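PDB 3OT1: 4-methyl-5(B-hydroxyethyl)-thiazole monophosphate biosynthesis enzyme from Vibrio cholerae O1 biovar El Tor, which is of unknown function but belongs to the DJ-1 superfamily and may take part in thiazole monophosphate biosynthesis. Local coordinates for residues A[14-19]-A[58-63]; A[95-100]-A[121-126]; A[169-174]-A[184-189]. All blocks are in the same frame, centred on the assembly; numbering follows the deposited sequence.

Contact 1: residues A[14-19]-A[58-63]; sequences VPVAHG and LTAEQT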
ATOM      1  N   VAL A  14      14.542   1.937   5.248  1.00  4.99           N
ATOM      2  CA  VAL A  14      13.199   2.471   5.442  1.00  4.96           C
ATOM      3  C   VAL A  14      12.906   2.521   6.943  1.00  4.94           C
ATOM      4  O   VAL A  14      12.514   1.522   7.562  1.00  5.59           O
ATOM      5  CB  VAL A  14      12.129   1.625   4.726  1.00  4.93           C
ATOM      6  CG1 VAL A  14      10.743   2.244   4.913  1.00  6.13           C
ATOM      7  CG2 VAL A  14      12.449   1.505   3.251  1.00  6.40           C
ATOM      8  N   PRO A  15      13.101   3.689   7.568  1.00  4.93           N
ATOM      9  CA  PRO A  15      12.735   3.831   8.973  1.00  5.21           C
ATOM     10  C   PRO A  15      11.221   3.785   9.147  1.00  4.77           C
ATOM     11  O   PRO A  15      10.477   4.240   8.283  1.00  5.06           O
ATOM     12  CB  PRO A  15      13.249   5.221   9.319  1.00  5.83           C
ATOM     13  CG  PRO A  15      14.321   5.457   8.303  1.00  5.72           C
ATOM     14  CD  PRO A  15      13.762   4.892   7.061  1.00  5.69           C
ATOM     15  N   VAL A  16      10.799   3.221  10.274  1.00  5.34           N
ATOM     16  CA  VAL A  16       9.396   3.188  10.658  1.00  5.08           C
ATOM     17  C   VAL A  16       9.272   3.575  12.117  1.00  4.99           C
ATOM     18  O   VAL A  16      10.179   3.335  12.919  1.00  6.40           O
ATOM     19  CB  VAL A  16       8.787   1.784  10.421  1.00  5.90           C
ATOM     20  CG1 VAL A  16       8.760   1.489   8.936  1.00  7.57           C
ATOM     21  CG2 VAL A  16       9.506   0.687  11.196  1.00  7.01           C
ATOM     22  N   ALA A  17       8.143   4.166  12.461  1.00  5.18           N
ATOM     23  CA  ALA A  17       7.871   4.587  13.836  1.00  5.65           C
ATOM     24  C   ALA A  17       6.419   4.332  14.162  1.00  5.67           C
ATOM     25  O   ALA A  17       5.579   4.124  13.297  1.00  5.54           O
ATOM     26  CB  ALA A  17       8.164   6.102  14.006  1.00  6.13           C
ATOM     27  N   HIS A  18       6.111   4.366  15.452  1.00  6.42           N
ATOM     28  CA  HIS A  18       4.728   4.421  15.900  1.00  6.71           C
ATOM     29  C   HIS A  18       4.055   5.573  15.182  1.00  6.26           C
ATOM     30  O   HIS A  18       4.521   6.701  15.239  1.00  8.27           O
ATOM     31  CB  HIS A  18       4.712   4.608  17.400  1.00  7.93           C
ATOM     32  CG  HIS A  18       3.353   4.589  18.011  1.00  9.97           C
ATOM     33  ND1 HIS A  18       3.115   5.094  19.269  1.00 14.69           N
ATOM     34  CD2 HIS A  18       2.164   4.151  17.542  1.00 12.63           C
ATOM     35  CE1 HIS A  18       1.834   4.953  19.555  1.00 15.20           C
ATOM     36  NE2 HIS A  18       1.229   4.399  18.520  1.00 15.13           N
ATOM     37  N   GLY A  19       2.980   5.291  14.472  1.00  5.77           N
ATOM     38  CA  GLY A  19       2.277   6.309  13.746  1.00  5.28           C
ATOM     39  C   GLY A  19       2.672   6.487  12.305  1.00  4.65           C
ATOM     40  O   GLY A  19       2.080   7.328  11.617  1.00  5.37           O
ATOM     41  N   LEU A  58       3.926  -2.904  12.065  1.00  6.55           N
ATOM     42  CA  LEU A  58       5.086  -2.890  11.182  1.00  6.62           C
ATOM     43  C   LEU A  58       6.243  -3.519  11.947  1.00  6.66           C
ATOM     44  O   LEU A  58       6.657  -3.027  12.974  1.00  7.85           O
ATOM     45  CB  LEU A  58       5.405  -1.456  10.755  1.00  6.92           C
ATOM     46  CG  LEU A  58       4.320  -0.751   9.954  1.00  7.03           C
ATOM     47  CD1 LEU A  58       4.579   0.732   9.887  1.00  8.81           C
ATOM     48  CD2 LEU A  58       4.128  -1.340   8.566  1.00  9.08           C
ATOM     49  N   THR A  59       6.749  -4.630  11.431  1.00  6.42           N
ATOM     50  CA  THR A  59       7.792  -5.395  12.078  1.00  6.59           C
ATOM     51  C   THR A  59       9.138  -5.130  11.396  1.00  6.60           C
ATOM     52  O   THR A  59       9.389  -5.586  10.275  1.00  8.34           O
ATOM     53  CB  THR A  59       7.430  -6.877  12.028  1.00  7.66           C
ATOM     54  OG1 THR A  59       6.248  -7.084  12.809  1.00  8.71           O
ATOM     55  CG2 THR A  59       8.541  -7.720  12.574  1.00  9.55           C
ATOM     56  N   ALA A  60       9.975  -4.356  12.071  1.00  6.41           N
ATOM     57  CA  ALA A  60      11.287  -4.028  11.556  1.00  7.16           C
ATOM     58  C   ALA A  60      12.281  -5.132  11.880  1.00  8.28           C
ATOM     59  O   ALA A  60      12.037  -5.974  12.734  1.00  9.75           O
ATOM     60  CB  ALA A  60      11.762  -2.714  12.164  1.00  7.63           C
ATOM     61  N   GLU A  61      13.402  -5.113  11.169  1.00  9.78           N
ATOM     62  CA  GLU A  61      14.427  -6.137  11.388  1.00 12.12           C
ATOM     63  C   GLU A  61      15.565  -5.645  12.252  1.00 12.39           C
ATOM     64  O   GLU A  61      16.407  -6.432  12.673  1.00 14.24           O
ATOM     65  CB  GLU A  61      14.946  -6.678  10.055  1.00 13.71           C
ATOM     66  CG  GLU A  61      15.789  -5.733   9.265  1.00 16.58           C
ATOM     67  CD  GLU A  61      16.345  -6.391   8.015  1.00 20.83           C
ATOM     68  OE1 GLU A  61      17.546  -6.771   8.001  1.00 25.65           O
ATOM     69  OE2 GLU A  61      15.567  -6.547   7.052  1.00 24.01           O
ATOM     70  N   GLN A  62      15.610  -4.351  12.528  1.00 13.20           N
ATOM     71  CA  GLN A  62      16.619  -3.809  13.405  1.00 13.98           C
ATOM     72  C   GLN A  62      16.179  -2.430  13.868  1.00 13.39           C
ATOM     73  O   GLN A  62      15.193  -1.842  13.384  1.00 12.11           O
ATOM     74  CB  GLN A  62      17.975  -3.738  12.706  1.00 15.35           C
ATOM     75  CG  GLN A  62      18.056  -2.801  11.535  1.00 15.88           C
ATOM     76  CD  GLN A  62      19.242  -3.129  10.631  1.00 19.40           C
ATOM     77  OE1 GLN A  62      19.413  -4.275  10.194  1.00 23.65           O
ATOM     78  NE2 GLN A  62      20.065  -2.128  10.347  1.00 19.74           N
ATOM     79  N   THR A  63      16.929  -1.941  14.823  1.00 14.18           N
ATOM     80  CA  THR A  63      16.655  -0.663  15.422  0.50 14.64           C
ATOM     81  C   THR A  63      17.348   0.443  14.628  1.00 14.65           C
ATOM     82  O   THR A  63      18.408   0.246  14.018  1.00 14.54           O
ATOM     83  CB  THR A  63      17.120  -0.659  16.884  0.50 15.60           C
ATOM     84  OG1 THR A  63      16.642   0.518  17.538  0.50 15.92           O
ATOM     85  CG2 THR A  63      18.627  -0.731  16.965  0.50 16.16           C
TER
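Val-16 meets Leu-58 and Ala-60 with its two methyl groups, one for each, where the first strand of a DJ-1/PfpI domain runs out at its C-terminal end. This domain is a three-layer alpha/beta sandwich. Strand 11-16 lies inside its largely parallel sheet, between strands 38-43 and 74-77, and the chain of 58-63 leaves the small hairpin of strands 49-51 and 57-59 to run along the edge of that sheet at about 62-63, where it is only weakly bonded. Val-16 and Leu-58 are therefore not strand partners: their CA atoms stand 7.5 Å apart, and the two segments meet through side chains.

Val-16, the residue most engaged here, suits a strand that must also present a broad apolar surface, since its branching at CB sends methyl groups to two neighbours at once. CG1 lies anti to the carbonyl carbon (chi1 -66°) and approaches CD1 of Leu-58 at 4.4 Å, a loose touch. Leu-58 reaches in from the hairpin with one of its two terminal methyls, CD1, and also rests on Glu-22 and Val-26 of helix 22-34. A leucine fits because its length helps to bridge that CA separation. Thr-25 of the same helix touches Val-16, so strand, hairpin and helix 22-34 meet around Val-16 and Leu-58.

Ala-60 follows the hairpin strand and is also turned toward Val-16. Its small side chain, which packs too on Ala-43 of strand 38-43, lets the connecting backbone lie near the sheet. All three residues are buried, and the second methyl of the valine, CG2, stands 4.2 Å from Ala-60 CB.

Contact 2: residues A[95-100]-A[121-126]; sequences ALIDAF and QQKFVG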
ATOM      1  N   ALA A  95      20.152  12.555  12.346  1.00  7.87           N
ATOM      2  CA  ALA A  95      21.542  12.302  12.005  1.00  8.61           C
ATOM      3  C   ALA A  95      21.680  11.471  10.730  1.00  7.99           C
ATOM      4  O   ALA A  95      22.612  11.701   9.958  1.00  8.29           O
ATOM      5  CB  ALA A  95      22.265  11.624  13.197  1.00 10.08           C
ATOM      6  N   LEU A  96      20.800  10.484  10.515  1.00  7.43           N
ATOM      7  CA  LEU A  96      20.868   9.688   9.303  1.00  7.75           C
ATOM      8  C   LEU A  96      20.562  10.540   8.089  1.00  6.28           C
ATOM      9  O   LEU A  96      21.145  10.333   7.047  1.00  6.99           O
ATOM     10  CB  LEU A  96      19.904   8.503   9.364  1.00  8.59           C
ATOM     11  CG  LEU A  96      20.430   7.349  10.183  1.00  8.99           C
ATOM     12  CD1 LEU A  96      19.304   6.406  10.511  1.00 12.47           C
ATOM     13  CD2 LEU A  96      21.551   6.579   9.472  1.00 11.46           C
ATOM     14  N   ILE A  97      19.616  11.471   8.201  1.00  6.34           N
ATOM     15  CA  ILE A  97      19.363  12.363   7.069  1.00  6.84           C
ATOM     16  C   ILE A  97      20.657  13.106   6.698  1.00  6.80           C
ATOM     17  O   ILE A  97      21.025  13.179   5.524  1.00  7.75           O
ATOM     18  CB  ILE A  97      18.229  13.354   7.353  1.00  6.58           C
ATOM     19  CG1 ILE A  97      16.888  12.613   7.513  1.00  7.39           C
ATOM     20  CG2 ILE A  97      18.167  14.428   6.267  1.00  8.40           C
ATOM     21  CD1 ILE A  97      15.809  13.485   8.115  1.00  8.23           C
ATOM     22  N   ASP A  98      21.344  13.641   7.698  1.00  6.95           N
ATOM     23  CA  ASP A  98      22.609  14.333   7.471  1.00  7.36           C
ATOM     24  C   ASP A  98      23.642  13.389   6.830  1.00  6.56           C
ATOM     25  O   ASP A  98      24.327  13.753   5.889  1.00  7.59           O
ATOM     26  CB  ASP A  98      23.187  14.845   8.781  1.00  8.20           C
ATOM     27  CG  ASP A  98      22.321  15.879   9.496  1.00 11.29           C
ATOM     28  OD1 ASP A  98      21.452  16.482   8.878  1.00 12.70           O
ATOM     29  OD2 ASP A  98      22.543  16.055  10.721  1.00 12.88           O
ATOM     30  N   ALA A  99      23.733  12.179   7.362  1.00  6.74           N
ATOM     31  CA  ALA A  99      24.754  11.234   6.892  1.00  7.35           C
ATOM     32  C   ALA A  99      24.518  10.836   5.441  1.00  7.48           C
ATOM     33  O   ALA A  99      25.456  10.833   4.644  1.00  9.43           O
ATOM     34  CB  ALA A  99      24.825  10.006   7.791  1.00  9.10           C
ATOM     35  N   PHE A 100      23.291  10.478   5.076  1.00  6.31           N
ATOM     36  CA  PHE A 100      22.981  10.096   3.707  1.00  6.56           C
ATOM     37  C   PHE A 100      23.222  11.255   2.755  1.00  6.50           C
ATOM     38  O   PHE A 100      23.831  11.098   1.707  1.00  7.06           O
ATOM     39  CB  PHE A 100      21.528   9.616   3.568  1.00  6.38           C
ATOM     40  CG  PHE A 100      21.333   8.155   3.880  1.00  6.29           C
ATOM     41  CD1 PHE A 100      21.311   7.196   2.872  1.00  6.55           C
ATOM     42  CD2 PHE A 100      21.119   7.732   5.164  1.00  6.26           C
ATOM     43  CE1 PHE A 100      21.116   5.864   3.136  1.00  7.01           C
ATOM     44  CE2 PHE A 100      20.883   6.386   5.456  1.00  7.12           C
ATOM     45  CZ  PHE A 100      20.888   5.452   4.428  1.00  6.86           C
ATOM     46  N   GLN A 121      13.200  20.857  10.968  1.00 11.81           N
ATOM     47  CA  GLN A 121      14.525  20.560  11.514  1.00 12.37           C
ATOM     48  C   GLN A 121      15.666  20.986  10.593  1.00 11.51           C
ATOM     49  O   GLN A 121      16.794  20.518  10.735  1.00 12.99           O
ATOM     50  CB  GLN A 121      14.613  19.079  11.884  1.00 13.03           C
ATOM     51  CG  GLN A 121      13.688  18.660  13.020  1.00 15.69           C
ATOM     52  CD  GLN A 121      14.039  19.337  14.336  1.00 17.62           C
ATOM     53  OE1 GLN A 121      15.205  19.697  14.588  1.00 17.23           O
ATOM     54  NE2 GLN A 121      13.041  19.523  15.175  1.00 21.56           N
ATOM     55  N   GLN A 122      15.363  21.904   9.683  1.00 11.84           N
ATOM     56  CA  GLN A 122      16.352  22.489   8.769  1.00 12.32           C
ATOM     57  C   GLN A 122      17.122  21.432   8.008  1.00 11.68           C
ATOM     58  O   GLN A 122      18.340  21.442   7.972  1.00 13.21           O
ATOM     59  CB  GLN A 122      17.344  23.412   9.503  1.00 13.25           C
ATOM     60  CG  GLN A 122      16.702  24.578  10.141  1.00 16.15           C
ATOM     61  CD  GLN A 122      15.975  24.226  11.411  1.00 16.84           C
ATOM     62  OE1 GLN A 122      16.469  23.451  12.248  1.00 18.23           O
ATOM     63  NE2 GLN A 122      14.784  24.781  11.569  1.00 21.30           N
ATOM     64  N   LYS A 123      16.397  20.512   7.396  1.00 10.16           N
ATOM     65  CA  LYS A 123      16.993  19.580   6.455  1.00  9.05           C
ATOM     66  C   LYS A 123      16.602  19.994   5.048  1.00  8.82           C
ATOM     67  O   LYS A 123      15.481  20.428   4.827  1.00  9.86           O
ATOM     68  CB  LYS A 123      16.555  18.139   6.713  1.00  8.97           C
ATOM     69  CG  LYS A 123      16.742  17.659   8.148  1.00  9.82           C
ATOM     70  CD  LYS A 123      18.154  17.745   8.650  1.00  8.65           C
ATOM     71  CE  LYS A 123      18.254  17.174  10.023  1.00  9.08           C
ATOM     72  NZ  LYS A 123      19.593  17.450  10.654  1.00 10.84           N
ATOM     73  N   PHE A 124      17.530  19.850   4.101  1.00  8.38           N
ATOM     74  CA  PHE A 124      17.301  20.210   2.699  1.00  8.73           C
ATOM     75  C   PHE A 124      16.855  21.658   2.540  1.00  9.14           C
ATOM     76  O   PHE A 124      16.008  21.990   1.707  1.00  9.98           O
ATOM     77  CB  PHE A 124      16.356  19.206   2.016  1.00  8.88           C
ATOM     78  CG  PHE A 124      16.882  17.826   2.080  1.00  7.69           C
ATOM     79  CD1 PHE A 124      17.938  17.462   1.273  1.00  8.01           C
ATOM     80  CD2 PHE A 124      16.402  16.914   3.005  1.00  8.08           C
ATOM     81  CE1 PHE A 124      18.478  16.194   1.355  1.00  8.70           C
ATOM     82  CE2 PHE A 124      16.929  15.660   3.091  1.00  8.21           C
ATOM     83  CZ  PHE A 124      17.973  15.293   2.268  1.00  7.90           C
ATOM     84  N   VAL A 125      17.479  22.528   3.325  1.00  9.79           N
ATOM     85  CA  VAL A 125      17.257  23.951   3.193  1.00 11.25           C
ATOM     86  C   VAL A 125      17.606  24.383   1.770  1.00 11.36           C
ATOM     87  O   VAL A 125      18.637  23.992   1.215  1.00 11.71           O
ATOM     88  CB  VAL A 125      18.093  24.753   4.212  1.00 12.43           C
ATOM     89  CG1 VAL A 125      17.886  26.258   4.020  1.00 13.71           C
ATOM     90  CG2 VAL A 125      17.709  24.373   5.619  1.00 13.61           C
ATOM     91  N   GLY A 126      16.706  25.137   1.163  1.00 12.22           N
ATOM     92  CA  GLY A 126      16.901  25.566  -0.206  1.00 12.31           C
ATOM     93  C   GLY A 126      16.415  24.609  -1.281  1.00 11.61           C
ATOM     94  O   GLY A 126      16.382  24.984  -2.440  1.00 12.56           O
TER
HETATM   95  O   HOH W   1      20.781  16.122  13.047  1.00 15.19           O
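Asp-98 OD1 receives the ammonium group of Lys-123 in a salt bridge of 2.7 Å from NZ. The nitrogen arrives on the syn side of the carboxylate, 20° out of its plane. A water closes a small ring beside this bond: it donates to Asp-98 OD2 at 2.9 Å and accepts from Lys-123 NZ at 3.0 Å, so both carboxylate oxygens are engaged. The two side chains meet at about a right angle. Lysine suits the loop because its chain, bent at chi2 (-58°) and then extended, passes the apolar neighbour before delivering its charge.

That neighbour is Ile-97, on helix 91-102 of the alpha/beta sandwich typical of the DJ-1 superfamily; the loop 121-126 follows helix 113-119 and folds back alongside. Ile-97 CG2, placed anti to the backbone N, lies 4.0 Å from Lys-123 CG and 3.6 Å from Phe-124 CE2, approaching the ring obliquely. Ile-97 also packs on Val-117 and Phe-118 of helix 113-119. The phenylalanine gives the loop a buried anchor, its ring set edge-to-face with that of Phe-118 and touching Val-107 of strand 106-110.

Contact 3: residues A[169-174]-A[184-189]; sequences FALAMI and QHVAAP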
ATOM      1  N   PHE A 169       5.839   7.352  -6.417  1.00  4.60           N
ATOM      2  CA  PHE A 169       7.055   7.733  -5.695  1.00  4.85           C
ATOM      3  C   PHE A 169       8.060   6.587  -5.666  1.00  4.73           C
ATOM      4  O   PHE A 169       9.253   6.786  -5.953  1.00  4.77           O
ATOM      5  CB  PHE A 169       6.608   8.152  -4.289  1.00  5.35           C
ATOM      6  CG  PHE A 169       7.688   8.294  -3.243  1.00  4.92           C
ATOM      7  CD1 PHE A 169       8.542   9.383  -3.222  1.00  5.18           C
ATOM      8  CD2 PHE A 169       7.747   7.411  -2.186  1.00  5.23           C
ATOM      9  CE1 PHE A 169       9.412   9.561  -2.193  1.00  5.77           C
ATOM     10  CE2 PHE A 169       8.647   7.576  -1.163  1.00  6.37           C
ATOM     11  CZ  PHE A 169       9.488   8.655  -1.174  1.00  6.01           C
ATOM     12  N   ALA A 170       7.629   5.393  -5.251  1.00  4.57           N
ATOM     13  CA  ALA A 170       8.523   4.249  -5.182  1.00  4.73           C
ATOM     14  C   ALA A 170       9.088   3.887  -6.571  1.00  4.33           C
ATOM     15  O   ALA A 170      10.272   3.562  -6.691  1.00  5.16           O
ATOM     16  CB  ALA A 170       7.831   3.072  -4.535  1.00  5.54           C
ATOM     17  N   LEU A 171       8.253   3.948  -7.596  1.00  4.76           N
ATOM     18  CA  LEU A 171       8.709   3.681  -8.954  1.00  4.78           C
ATOM     19  C   LEU A 171       9.707   4.737  -9.424  1.00  5.21           C
ATOM     20  O   LEU A 171      10.681   4.394 -10.102  1.00  5.56           O
ATOM     21  CB  LEU A 171       7.522   3.565  -9.897  1.00  5.39           C
ATOM     22  CG  LEU A 171       6.670   2.306  -9.658  1.00  6.53           C
ATOM     23  CD1 LEU A 171       5.296   2.456 -10.322  1.00  7.21           C
ATOM     24  CD2 LEU A 171       7.376   1.020 -10.077  1.00  7.11           C
ATOM     25  N   ALA A 172       9.494   5.999  -9.060  1.00  5.03           N
ATOM     26  CA  ALA A 172      10.463   7.053  -9.382  1.00  6.12           C
ATOM     27  C   ALA A 172      11.795   6.792  -8.684  1.00  6.33           C
ATOM     28  O   ALA A 172      12.857   7.025  -9.264  1.00  6.40           O
ATOM     29  CB  ALA A 172       9.914   8.408  -8.957  1.00  6.90           C
HETATM   30  N   MSE A 173      11.753   6.307  -7.446  1.00  5.63           N
HETATM   31  CA  MSE A 173      12.981   5.923  -6.758  1.00  5.99           C
HETATM   32  C   MSE A 173      13.749   4.873  -7.545  1.00  5.78           C
HETATM   33  O   MSE A 173      14.957   4.978  -7.716  1.00  6.57           O
HETATM   34  CB  MSE A 173      12.698   5.350  -5.371  1.00  7.12           C
HETATM   35  CG  MSE A 173      12.287   6.302  -4.284  1.00  8.65           C
HETATM   36 SE   MSE A 173      12.145   5.449  -2.572  1.00 14.23          SE
HETATM   37  CE  MSE A 173      13.725   5.090  -2.601  1.00  7.48           C
ATOM     38  N   ILE A 174      13.052   3.860  -8.020  1.00  5.42           N
ATOM     39  CA  ILE A 174      13.690   2.837  -8.845  1.00  6.19           C
ATOM     40  C   ILE A 174      14.302   3.444 -10.098  1.00  5.82           C
ATOM     41  O   ILE A 174      15.444   3.119 -10.462  1.00  6.28           O
ATOM     42  CB  ILE A 174      12.710   1.713  -9.214  1.00  5.38           C
ATOM     43  CG1 ILE A 174      12.257   0.946  -7.970  1.00  6.27           C
ATOM     44  CG2 ILE A 174      13.347   0.730 -10.206  1.00  6.33           C
ATOM     45  CD1 ILE A 174      10.935   0.182  -8.183  1.00  8.78           C
ATOM     46  N   GLN A 184      10.127   0.610 -15.415  1.00  6.55           N
ATOM     47  CA  GLN A 184       9.019   0.265 -16.322  1.00  7.28           C
ATOM     48  C   GLN A 184       8.645  -1.203 -16.203  1.00  7.20           C
ATOM     49  O   GLN A 184       7.455  -1.548 -16.218  1.00  7.37           O
ATOM     50  CB  GLN A 184       9.384   0.569 -17.763  1.00  8.47           C
ATOM     51  CG  GLN A 184       9.506   2.042 -18.062  1.00 11.05           C
ATOM     52  CD  GLN A 184      10.086   2.281 -19.460  1.00 14.60           C
ATOM     53  OE1 GLN A 184      11.085   1.658 -19.857  1.00 18.58           O
ATOM     54  NE2 GLN A 184       9.465   3.166 -20.205  1.00 18.04           N
ATOM     55  N   HIS A 185       9.639  -2.080 -16.099  1.00  7.22           N
ATOM     56  CA  HIS A 185       9.372  -3.493 -15.990  1.00  7.55           C
ATOM     57  C   HIS A 185       8.684  -3.818 -14.679  1.00  7.32           C
ATOM     58  O   HIS A 185       7.806  -4.677 -14.656  1.00  8.03           O
ATOM     59  CB  HIS A 185      10.665  -4.304 -16.148  1.00  9.06           C
ATOM     60  CG  HIS A 185      11.123  -4.450 -17.570  1.00 11.42           C
ATOM     61  ND1 HIS A 185      10.958  -5.614 -18.289  1.00 13.71           N
ATOM     62  CD2 HIS A 185      11.688  -3.563 -18.421  1.00 13.47           C
ATOM     63  CE1 HIS A 185      11.457  -5.454 -19.500  1.00 14.92           C
ATOM     64  NE2 HIS A 185      11.892  -4.214 -19.614  1.00 13.94           N
ATOM     65  N   VAL A 186       9.052  -3.139 -13.592  1.00  6.96           N
ATOM     66  CA  VAL A 186       8.416  -3.348 -12.300  1.00  6.52           C
ATOM     67  C   VAL A 186       6.995  -2.766 -12.298  1.00  6.33           C
ATOM     68  O   VAL A 186       6.069  -3.332 -11.712  1.00  7.89           O
ATOM     69  CB  VAL A 186       9.298  -2.748 -11.173  1.00  6.98           C
ATOM     70  CG1 VAL A 186       8.548  -2.716  -9.821  1.00  7.60           C
ATOM     71  CG2 VAL A 186      10.601  -3.529 -11.081  1.00  8.19           C
ATOM     72  N   ALA A 187       6.816  -1.633 -12.964  1.00  6.00           N
ATOM     73  CA  ALA A 187       5.508  -0.987 -12.998  1.00  6.00           C
ATOM     74  C   ALA A 187       4.453  -1.764 -13.769  1.00  6.45           C
ATOM     75  O   ALA A 187       3.283  -1.733 -13.411  1.00  7.23           O
ATOM     76  CB  ALA A 187       5.625   0.434 -13.597  1.00  6.35           C
ATOM     77  N   ALA A 188       4.827  -2.440 -14.834  1.00  7.40           N
ATOM     78  CA  ALA A 188       3.837  -3.008 -15.735  1.00  9.03           C
ATOM     79  C   ALA A 188       2.840  -3.934 -15.005  1.00 10.33           C
ATOM     80  O   ALA A 188       1.614  -3.778 -15.156  1.00 12.52           O
ATOM     81  CB  ALA A 188       4.536  -3.720 -16.910  1.00 11.30           C
ATOM     82  N   PRO A 189       3.314  -4.873 -14.177  1.00  9.54           N
ATOM     83  CA  PRO A 189       2.365  -5.753 -13.447  1.00 10.36           C
ATOM     84  C   PRO A 189       1.542  -5.132 -12.362  1.00  9.44           C
ATOM     85  O   PRO A 189       0.697  -5.801 -11.759  1.00 10.76           O
ATOM     86  CB  PRO A 189       3.291  -6.753 -12.743  1.00 12.23           C
ATOM     87  CG  PRO A 189       4.540  -6.662 -13.417  1.00  9.42           C
ATOM     88  CD  PRO A 189       4.702  -5.294 -13.960  1.00  8.78           C
TER
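Leu-171 forks over Val-186 and Ala-187 of helix 180-187, and this is the tighter part of the contact. Its CD2 lies 3.9 Å from Val-186 CG1, while CD1 reaches Ala-187 CB at the same distance of 3.9 Å. CD2 also approaches the backbone at Ala-187 N, at 4.0 Å, so the leucine tip touches main chain as well as side chains. Leucine suits this position because its two terminal methyls can straddle adjacent residues of the opposing helix. Alanine suits the other side: with only CB beyond the backbone, Ala-187 lets the leucine come in close.

Ile-174, one helical turn further along, adds a slighter contact, its CD1 standing 4.1 Å from Val-186 CG1. The valine methyl is thus shared by Leu-171 and Ile-174, and its position anti to the backbone N (chi1 170°) sends it toward both.

These residues join helix 166-178 to helix 180-187, which follows after a very short connection, so the pair forms a helical hairpin in the C-terminal part of the chain, on the alpha/beta sandwich of the DJ-1/PfpI family. The first helix belongs to the layer against the sheet: Phe-169 and Met-173, a selenomethionine here, pack on strands 106-110 and 157-160. Leu-171 and Ile-174 face another way, and both also touch Thr-31 of helix 22-34.

The far side of the second helix faces solvent: His-185 and Ala-188 are exposed, and neither meets helix 166-178 within this contact; an imidazole is at home at such a surface. The CB of Gln-184 is turned away from helix 166-178, and its NE2 is hydrogen-bonded to Ser-201 OG in the last helix, 194-201.

How the contacts relate
From the N terminus, contact 1 closes the first loop, which carries helix 22-34, strand 38-43, strand 49-51 and the turn of the small hairpin, and ties the end of strand 11-16 to the chain leading to the sheet edge. Contact 2 then closes a shorter excursion through strand 106-110 and helix 113-119, fastening a surface loop to helix 91-102. Contact 3, the most local, joins two successive helices near the C terminus. The three loops follow in series, neither nesting nor crossing. Contacts 2 and 3 lie on opposite sides of the chain's centre, their own centres 26 Å apart, and helix 22-34 borders both contact 1 and contact 3.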